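Local coordinates for protein oligopeptide ABC transporter OppAIV (Borrelia burgdorferi B31, PDB 4GL8) that probably binds oligopeptides outside the cytoplasmic membrane and hands them to an ABC transporter for uptake into the cell, at residues 118-123 with 130-135. Sequence-based numbering, arbitrary orientation.
Sequences RILDKE and NMIKSV
Leu120 meets Ile132 and Lys133 chiefly through one methyl, CD2, from a position just past the end of helix 109-119. With CG anti to the carbonyl carbon (chi1 -69°) and chi2 at 161°, CD2 reaches toward helix 129-135. It rests 3.9 Å from Ile132 CG2, and the two side chains cross obliquely. The same CD2 lies 4.2 Å from Lys133 CG, so it touches the aliphatic part of the lysine. Ile119 adds a looser contact, with its CG2 4.3 Å from Ile132 CG1. Ile132 thus offers one branch to each residue: CG2 to Leu120 and CG1 to Ile119.

Lys133 turns its charged end elsewhere. Its NZ donates a hydrogen bond to Asn130 OD1 at 2.9 Å, nearly in line with the C=O bond (166°), and it also makes a cation-pi contact with Phe143. Just beyond Leu120, Asp121 OD1 accepts a hydrogen bond from Glu123 N at 3.0 Å, met from above the carboxylate plane: an Asx turn.

Ala139 and Tyr142 of helix 139-143 also pack on Leu120, while Phe182 touches Ile132. The contact joins two helices consecutive in the chain, within the family 5 solute-binding fold. Its chemistry is apolar: the end of helix 109-119 and the residue after it rest on helix 129-135 through aliphatic groups, most of them on buried residues. The ammonium of Lys133 is directed to Asn130 and Phe143, which probably eases its charge beside this apolar patch.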
loop_
_atom_site.group_PDB
_atom_site.type_symbol
_atom_site.label_atom_id
_atom_site.label_comp_id
_atom_site.label_asym_id
_atom_site.label_seq_id
_atom_site.Cartn_x
_atom_site.Cartn_y
_atom_site.Cartn_z
ATOM N N ARG A 118 3.642 9.666 19.422
ATOM C CA ARG A 118 3.342 10.656 18.366
ATOM C C ARG A 118 2.243 10.180 17.400
ATOM O O ARG A 118 1.341 10.959 17.092
ATOM C CB ARG A 118 4.610 11.027 17.575
ATOM C CG ARG A 118 4.371 11.866 16.309
ATOM C CD ARG A 118 5.701 12.234 15.656
ATOM N NE ARG A 118 5.577 13.207 14.578
ATOM C CZ ARG A 118 5.654 12.945 13.266
ATOM N NH1 ARG A 118 5.833 11.696 12.798
ATOM N NH2 ARG A 118 5.546 13.955 12.391
ATOM N N ILE A 119 2.295 8.944 16.890
ATOM C CA ILE A 119 1.279 8.550 15.910
ATOM C C ILE A 119 -0.091 8.384 16.567
ATOM O O ILE A 119 -1.108 8.495 15.903
ATOM C CB ILE A 119 1.654 7.305 15.080
ATOM C CG1 ILE A 119 0.702 7.159 13.903
ATOM C CG2 ILE A 119 1.646 6.037 15.939
ATOM C CD1 ILE A 119 1.154 6.117 12.909
ATOM N N LEU A 120 -0.108 8.169 17.883
ATOM C CA LEU A 120 -1.355 8.069 18.640
ATOM C C LEU A 120 -1.828 9.409 19.168
ATOM O O LEU A 120 -2.800 9.459 19.930
ATOM C CB LEU A 120 -1.194 7.079 19.791
ATOM C CG LEU A 120 -1.054 5.629 19.317
ATOM C CD1 LEU A 120 -0.440 4.742 20.393
ATOM C CD2 LEU A 120 -2.408 5.084 18.900
ATOM N N ASP A 121 -1.146 10.484 18.764
ATOM C CA ASP A 121 -1.590 11.836 19.007
ATOM C C ASP A 121 -2.494 12.270 17.865
ATOM O O ASP A 121 -2.071 12.296 16.714
ATOM C CB ASP A 121 -0.394 12.791 19.064
ATOM C CG ASP A 121 -0.760 14.168 19.637
ATOM O OD1 ASP A 121 -1.966 14.538 19.670
ATOM O OD2 ASP A 121 0.179 14.870 20.071
ATOM N N LYS A 122 -3.722 12.641 18.202
ATOM C CA LYS A 122 -4.692 13.161 17.237
ATOM C C LYS A 122 -4.094 14.288 16.382
ATOM O O LYS A 122 -4.339 14.339 15.172
ATOM C CB LYS A 122 -5.933 13.648 17.977
ATOM C CG LYS A 122 -7.223 13.674 17.177
ATOM C CD LYS A 122 -8.434 13.754 18.122
ATOM C CE LYS A 122 -8.725 12.401 18.783
ATOM N NZ LYS A 122 -9.822 12.423 19.797
ATOM N N GLU A 123 -3.261 15.143 16.977
ATOM C CA GLU A 123 -2.754 16.343 16.277
ATOM C C GLU A 123 -1.811 16.032 15.124
ATOM O O GLU A 123 -1.669 16.843 14.215
ATOM C CB GLU A 123 -2.081 17.329 17.254
ATOM N N ASN A 130 -5.641 4.154 12.514
ATOM C CA ASN A 130 -6.570 3.039 12.832
ATOM C C ASN A 130 -5.941 1.659 12.853
ATOM O O ASN A 130 -6.362 0.784 13.602
ATOM C CB ASN A 130 -7.772 3.032 11.900
ATOM C CG ASN A 130 -8.801 4.033 12.325
ATOM O OD1 ASN A 130 -8.686 4.633 13.401
ATOM N ND2 ASN A 130 -9.825 4.199 11.529
ATOM N N MET A 131 -4.902 1.480 12.055
ATOM C CA MET A 131 -4.133 0.242 12.088
ATOM C C MET A 131 -3.469 0.002 13.466
ATOM O O MET A 131 -3.515 -1.110 13.998
ATOM C CB MET A 131 -3.106 0.277 10.983
ATOM C CG MET A 131 -2.221 -0.953 10.952
ATOM S SD MET A 131 -1.305 -1.034 9.412
ATOM C CE MET A 131 -2.648 -1.311 8.293
ATOM N N ILE A 132 -2.897 1.041 14.061
ATOM C CA ILE A 132 -2.348 0.934 15.398
ATOM C C ILE A 132 -3.425 0.673 16.462
ATOM O O ILE A 132 -3.234 -0.162 17.325
ATOM C CB ILE A 132 -1.564 2.193 15.819
ATOM C CG1 ILE A 132 -0.515 2.556 14.793
ATOM C CG2 ILE A 132 -0.850 1.953 17.139
ATOM C CD1 ILE A 132 0.389 1.385 14.452
ATOM N N LYS A 133 -4.522 1.422 16.402
ATOM C CA LYS A 133 -5.624 1.322 17.365
ATOM C C LYS A 133 -6.329 -0.033 17.366
ATOM O O LYS A 133 -6.779 -0.508 18.403
ATOM C CB LYS A 133 -6.663 2.414 17.085
ATOM C CG LYS A 133 -6.128 3.819 17.326
ATOM C CD LYS A 133 -6.881 4.924 16.592
ATOM C CE LYS A 133 -8.347 4.966 16.929
ATOM N NZ LYS A 133 -9.070 5.838 15.970
ATOM N N SER A 134 -6.426 -0.658 16.211
ATOM C CA SER A 134 -7.078 -1.954 16.117
ATOM C C SER A 134 -6.195 -3.095 16.640
ATOM O O SER A 134 -6.699 -4.163 16.889
ATOM C CB SER A 134 -7.537 -2.241 14.669
ATOM O OG SER A 134 -6.426 -2.474 13.809
ATOM N N VAL A 135 -4.899 -2.854 16.832
ATOM C CA VAL A 135 -3.933 -3.907 17.170
ATOM C C VAL A 135 -3.501 -3.854 18.642
ATOM O O VAL A 135 -3.549 -4.860 19.357
ATOM C CB VAL A 135 -2.693 -3.756 16.256
ATOM C CG1 VAL A 135 -1.481 -4.474 16.779
ATOM C CG2 VAL A 135 -3.022 -4.263 14.871
#